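Long-range contact in inactive glucansucrase (Lactobacillus reuteri, PDB 5JBD), which is an inactive glucansucrase of glycoside hydrolase family 70 that carries a bound calcium ion: residues V460-T472 and K479-R491. Residues are numbered along the deposited sequence; the frame is centred on the assembly and turned at random.
Sequences VPQVYYGDLYNET and KSIYYDAITTLMR
Tyr469 and Lys479 form a single backbone bridge (CA-CA 4.2 Å), beside which Ser480 N gives Leu468 O a nearly straight hydrogen bond (N-O 2.8 Å, 175° at the hydrogen) from above the carbonyl plane. The same oxygen lies at the edge of the Tyr483 ring, 3.5 Å from CD2. Ser480 OG, anti to its own backbone N (chi1 163°), reaches forward to accept a capping bond from Tyr482 N (3.0 Å) in the turn that leads into helix 483-496; a water ties this hydroxyl to Gly466 O, and a second water links Asn470 OD1 to Ile481 N, while Asn470 ND2 bonds Glu478 OE1. The Tyr483 ring presents its edge to the Tyr469 face in an offset edge-to-face pair, planes at 65°. Thr487 CG2 covers the centre of one Tyr483 face, while the extended Lys479 chain lays CE over the rim of the opposite face. Farther along the helix, Leu468 CD2 packs on Ile486 CG2 (3.7 Å), Ile486 CD1 reaches Asp467 CB, and Met490, bent at its thioether, meets Val463 CG2 tip to tip through CE (4.0 Å). The Asp467 carboxylate is engaged elsewhere, by Arg395, Tyr450 and Thr390. Strand 460-464 runs parallel between strands 385-388 and 652-654. Val463 and the loop after it place the helix against the strand's C-terminal end, roughly antiparallel to it: a beta-alpha unit of the TIM barrel, the fold of family 70's clan.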
loop_
_atom_site.group_PDB
_atom_site.type_symbol
_atom_site.label_atom_id
_atom_site.label_comp_id
_atom_site.label_asym_id
_atom_site.label_seq_id
_atom_site.Cartn_x
_atom_site.Cartn_y
_atom_site.Cartn_z
ATOM N N VAL A 460 6.491 15.587 13.946
ATOM C CA VAL A 460 5.424 16.122 13.115
ATOM C C VAL A 460 4.238 15.157 13.245
ATOM O O VAL A 460 4.268 14.065 12.686
ATOM C CB VAL A 460 5.846 16.283 11.634
ATOM C CG1 VAL A 460 4.693 16.862 10.813
ATOM C CG2 VAL A 460 7.091 17.157 11.530
ATOM N N PRO A 461 3.201 15.540 14.012
ATOM C CA PRO A 461 2.051 14.652 14.149
ATOM C C PRO A 461 1.221 14.592 12.875
ATOM O O PRO A 461 1.134 15.602 12.150
ATOM C CB PRO A 461 1.251 15.301 15.260
ATOM C CG PRO A 461 1.511 16.757 15.092
ATOM C CD PRO A 461 2.963 16.832 14.689
ATOM N N GLN A 462 0.629 13.416 12.630
ATOM C CA GLN A 462 -0.231 13.173 11.488
ATOM C C GLN A 462 -1.628 12.770 11.972
ATOM O O GLN A 462 -1.766 11.762 12.655
ATOM C CB GLN A 462 0.389 12.095 10.594
ATOM C CG GLN A 462 -0.478 11.530 9.463
ATOM C CD GLN A 462 -0.931 10.091 9.732
ATOM O OE1 GLN A 462 -0.109 9.180 9.753
ATOM N NE2 GLN A 462 -2.231 9.890 9.936
ATOM N N VAL A 463 -2.635 13.567 11.596
ATOM C CA VAL A 463 -4.047 13.310 11.902
ATOM C C VAL A 463 -4.664 12.459 10.769
ATOM O O VAL A 463 -4.256 12.589 9.600
ATOM C CB VAL A 463 -4.811 14.641 12.071
ATOM C CG1 VAL A 463 -6.296 14.394 12.316
ATOM C CG2 VAL A 463 -4.207 15.476 13.193
ATOM N N TYR A 464 -5.613 11.584 11.111
ATOM C CA TYR A 464 -6.258 10.664 10.142
ATOM C C TYR A 464 -7.656 11.136 9.753
ATOM O O TYR A 464 -8.492 11.388 10.634
ATOM C CB TYR A 464 -6.372 9.270 10.739
ATOM C CG TYR A 464 -7.000 8.202 9.843
ATOM C CD1 TYR A 464 -6.539 7.977 8.547
ATOM C CD2 TYR A 464 -8.044 7.398 10.312
ATOM C CE1 TYR A 464 -7.100 6.987 7.746
ATOM C CE2 TYR A 464 -8.606 6.401 9.529
ATOM C CZ TYR A 464 -8.142 6.205 8.239
ATOM O OH TYR A 464 -8.700 5.208 7.467
ATOM N N TYR A 465 -7.909 11.219 8.440
ATOM C CA TYR A 465 -9.231 11.550 7.893
ATOM C C TYR A 465 -10.385 10.831 8.598
ATOM O O TYR A 465 -11.385 11.467 8.962
ATOM C CB TYR A 465 -9.298 11.228 6.391
ATOM C CG TYR A 465 -10.712 11.212 5.815
ATOM C CD1 TYR A 465 -11.475 12.380 5.762
ATOM C CD2 TYR A 465 -11.285 10.027 5.320
ATOM C CE1 TYR A 465 -12.767 12.383 5.247
ATOM C CE2 TYR A 465 -12.575 10.021 4.791
ATOM C CZ TYR A 465 -13.309 11.201 4.756
ATOM O OH TYR A 465 -14.584 11.229 4.236
ATOM N N GLY A 466 -10.244 9.518 8.776
ATOM C CA GLY A 466 -11.289 8.701 9.413
ATOM C C GLY A 466 -11.537 8.896 10.914
ATOM O O GLY A 466 -12.468 8.294 11.469
ATOM N N ASP A 467 -10.690 9.683 11.587
ATOM C CA ASP A 467 -10.923 10.073 12.972
ATOM C C ASP A 467 -11.695 11.387 13.062
ATOM O O ASP A 467 -12.292 11.678 14.105
ATOM C CB ASP A 467 -9.594 10.164 13.748
ATOM C CG ASP A 467 -8.944 8.796 13.968
ATOM O OD1 ASP A 467 -9.682 7.790 14.036
ATOM O OD2 ASP A 467 -7.692 8.729 14.083
ATOM N N LEU A 468 -11.732 12.159 11.967
ATOM C CA LEU A 468 -12.581 13.363 11.878
ATOM C C LEU A 468 -13.926 13.112 11.192
ATOM O O LEU A 468 -14.897 13.786 11.511
ATOM C CB LEU A 468 -11.853 14.494 11.148
ATOM C CG LEU A 468 -10.545 15.020 11.763
ATOM C CD1 LEU A 468 -10.051 16.238 10.993
ATOM C CD2 LEU A 468 -10.722 15.371 13.227
ATOM N N TYR A 469 -13.990 12.153 10.268
ATOM C CA TYR A 469 -15.197 11.900 9.475
ATOM C C TYR A 469 -15.497 10.407 9.425
ATOM O O TYR A 469 -14.571 9.580 9.491
ATOM C CB TYR A 469 -15.020 12.458 8.046
ATOM C CG TYR A 469 -14.821 13.961 8.050
ATOM C CD1 TYR A 469 -15.923 14.834 8.074
ATOM C CD2 TYR A 469 -13.533 14.515 8.083
ATOM C CE1 TYR A 469 -15.744 16.218 8.120
ATOM C CE2 TYR A 469 -13.345 15.893 8.123
ATOM C CZ TYR A 469 -14.434 16.742 8.147
ATOM O OH TYR A 469 -14.239 18.108 8.194
ATOM N N ASN A 470 -16.787 10.070 9.298
ATOM C CA ASN A 470 -17.195 8.684 9.047
ATOM C C ASN A 470 -16.741 8.303 7.650
ATOM O O ASN A 470 -17.267 8.793 6.650
ATOM C CB ASN A 470 -18.707 8.508 9.202
ATOM C CG ASN A 470 -19.173 8.679 10.637
ATOM O OD1 ASN A 470 -18.388 8.577 11.585
ATOM N ND2 ASN A 470 -20.475 8.921 10.808
ATOM N N GLU A 471 -15.733 7.438 7.590
ATOM C CA GLU A 471 -14.900 7.305 6.395
ATOM C C GLU A 471 -15.517 6.489 5.259
ATOM O O GLU A 471 -14.997 6.540 4.146
ATOM C CB GLU A 471 -13.517 6.765 6.774
ATOM C CG GLU A 471 -13.471 5.309 7.228
ATOM C CD GLU A 471 -12.225 5.035 8.078
ATOM O OE1 GLU A 471 -12.232 5.381 9.268
ATOM O OE2 GLU A 471 -11.236 4.502 7.545
ATOM N N THR A 472 -16.601 5.744 5.530
ATOM C CA THR A 472 -17.341 5.037 4.464
ATOM C C THR A 472 -18.473 5.860 3.844
ATOM O O THR A 472 -19.021 5.439 2.829
ATOM C CB THR A 472 -17.938 3.703 4.947
ATOM O OG1 THR A 472 -18.898 3.962 5.966
ATOM C CG2 THR A 472 -16.849 2.785 5.493
ATOM N N LYS A 479 -19.438 13.951 10.097
ATOM C CA LYS A 479 -18.403 14.049 11.117
ATOM C C LYS A 479 -18.404 12.811 12.019
ATOM O O LYS A 479 -19.467 12.257 12.355
ATOM C CB LYS A 479 -18.598 15.301 11.973
ATOM C CG LYS A 479 -18.406 16.606 11.228
ATOM C CD LYS A 479 -18.804 17.760 12.134
ATOM C CE LYS A 479 -18.513 19.103 11.490
ATOM N NZ LYS A 479 -18.879 20.197 12.433
ATOM N N SER A 480 -17.207 12.405 12.435
ATOM C CA SER A 480 -17.040 11.320 13.403
ATOM C C SER A 480 -17.458 11.801 14.788
ATOM O O SER A 480 -17.445 12.995 15.090
ATOM C CB SER A 480 -15.572 10.860 13.447
ATOM O OG SER A 480 -15.295 10.096 14.614
ATOM N N ILE A 481 -17.800 10.858 15.650
ATOM C CA ILE A 481 -17.979 11.161 17.081
ATOM C C ILE A 481 -16.778 11.927 17.683
ATOM O O ILE A 481 -16.945 12.734 18.603
ATOM C CB ILE A 481 -18.263 9.842 17.877
ATOM C CG1 ILE A 481 -18.655 10.116 19.331
ATOM C CG2 ILE A 481 -17.115 8.831 17.766
ATOM C CD1 ILE A 481 -18.976 8.871 20.150
ATOM N N TYR A 482 -15.573 11.681 17.175
ATOM C CA TYR A 482 -14.371 12.321 17.733
ATOM C C TYR A 482 -13.994 13.669 17.110
ATOM O O TYR A 482 -12.988 14.253 17.506
ATOM C CB TYR A 482 -13.184 11.359 17.663
ATOM C CG TYR A 482 -13.435 10.046 18.352
ATOM C CD1 TYR A 482 -13.833 10.008 19.694
ATOM C CD2 TYR A 482 -13.277 8.823 17.678
ATOM C CE1 TYR A 482 -14.079 8.799 20.325
ATOM C CE2 TYR A 482 -13.527 7.610 18.314
ATOM C CZ TYR A 482 -13.916 7.609 19.645
ATOM O OH TYR A 482 -14.149 6.406 20.288
ATOM N N TYR A 483 -14.797 14.183 16.175
ATOM C CA TYR A 483 -14.471 15.454 15.484
ATOM C C TYR A 483 -14.242 16.622 16.460
ATOM O O TYR A 483 -13.246 17.360 16.339
ATOM C CB TYR A 483 -15.556 15.825 14.442
ATOM C CG TYR A 483 -15.298 17.142 13.705
ATOM C CD1 TYR A 483 -15.642 18.368 14.276
ATOM C CD2 TYR A 483 -14.693 17.157 12.444
ATOM C CE1 TYR A 483 -15.389 19.562 13.630
ATOM C CE2 TYR A 483 -14.463 18.348 11.782
ATOM C CZ TYR A 483 -14.816 19.542 12.376
ATOM O OH TYR A 483 -14.591 20.726 11.741
ATOM N N ASP A 484 -15.155 16.801 17.418
ATOM C CA ASP A 484 -15.083 17.974 18.298
ATOM C C ASP A 484 -13.817 17.945 19.167
ATOM O O ASP A 484 -13.122 18.961 19.304
ATOM C CB ASP A 484 -16.334 18.094 19.177
ATOM C CG ASP A 484 -17.557 18.595 18.416
ATOM O OD1 ASP A 484 -17.428 19.162 17.317
ATOM O OD2 ASP A 484 -18.665 18.421 18.945
ATOM N N ALA A 485 -13.511 16.782 19.729
ATOM C CA ALA A 485 -12.341 16.630 20.579
ATOM C C ALA A 485 -11.058 16.864 19.812
ATOM O O ALA A 485 -10.212 17.657 20.233
ATOM C CB ALA A 485 -12.316 15.243 21.208
ATOM N N ILE A 486 -10.932 16.198 18.664
ATOM C CA ILE A 486 -9.677 16.250 17.902
ATOM C C ILE A 486 -9.428 17.657 17.344
ATOM O O ILE A 486 -8.309 18.171 17.472
ATOM C CB ILE A 486 -9.603 15.160 16.825
ATOM C CG1 ILE A 486 -9.711 13.778 17.486
ATOM C CG2 ILE A 486 -8.294 15.275 16.045
ATOM C CD1 ILE A 486 -9.943 12.625 16.537
ATOM N N THR A 487 -10.465 18.294 16.788
ATOM C CA THR A 487 -10.325 19.653 16.230
ATOM C C THR A 487 -10.065 20.710 17.297
ATOM O O THR A 487 -9.303 21.660 17.070
ATOM C CB THR A 487 -11.510 20.063 15.335
ATOM O OG1 THR A 487 -12.744 19.976 16.063
ATOM C CG2 THR A 487 -11.573 19.180 14.105
ATOM N N THR A 488 -10.671 20.552 18.473
ATOM C CA THR A 488 -10.322 21.406 19.614
ATOM C C THR A 488 -8.814 21.321 19.926
ATOM O O THR A 488 -8.154 22.335 20.111
ATOM C CB THR A 488 -11.179 21.066 20.854
ATOM O OG1 THR A 488 -12.553 21.208 20.511
ATOM C CG2 THR A 488 -10.885 22.004 22.019
ATOM N N LEU A 489 -8.278 20.108 19.946
ATOM C CA LEU A 489 -6.849 19.914 20.195
ATOM C C LEU A 489 -5.983 20.483 19.053
ATOM O O LEU A 489 -4.909 21.059 19.300
ATOM C CB LEU A 489 -6.548 18.423 20.412
ATOM C CG LEU A 489 -7.159 17.794 21.672
ATOM C CD1 LEU A 489 -7.089 16.264 21.595
ATOM C CD2 LEU A 489 -6.446 18.318 22.919
ATOM N N MET A 490 -6.451 20.329 17.815
ATOM C CA MET A 490 -5.705 20.808 16.638
ATOM C C MET A 490 -5.560 22.336 16.647
ATOM O O MET A 490 -4.451 22.855 16.494
ATOM C CB MET A 490 -6.372 20.317 15.355
ATOM C CG MET A 490 -6.203 18.829 15.101
ATOM S SD MET A 490 -7.253 18.242 13.756
ATOM C CE MET A 490 -6.326 18.806 12.324
ATOM N N ARG A 491 -6.661 23.049 16.903
ATOM C CA ARG A 491 -6.632 24.514 16.974
ATOM C C ARG A 491 -5.780 24.995 18.151
ATOM O O ARG A 491 -5.000 25.945 18.012
ATOM C CB ARG A 491 -8.041 25.106 17.102
ATOM C CG ARG A 491 -8.904 25.008 15.857
ATOM C CD ARG A 491 -10.316 25.512 16.130
ATOM N NE ARG A 491 -11.284 24.912 15.205
ATOM C CZ ARG A 491 -11.757 25.478 14.089
ATOM N NH1 ARG A 491 -11.376 26.697 13.714
ATOM N NH2 ARG A 491 -12.632 24.811 13.327
HETATM O O HOH W 1 -13.565 8.008 14.179
HETATM O O HOH W 2 -18.991 8.482 14.356
#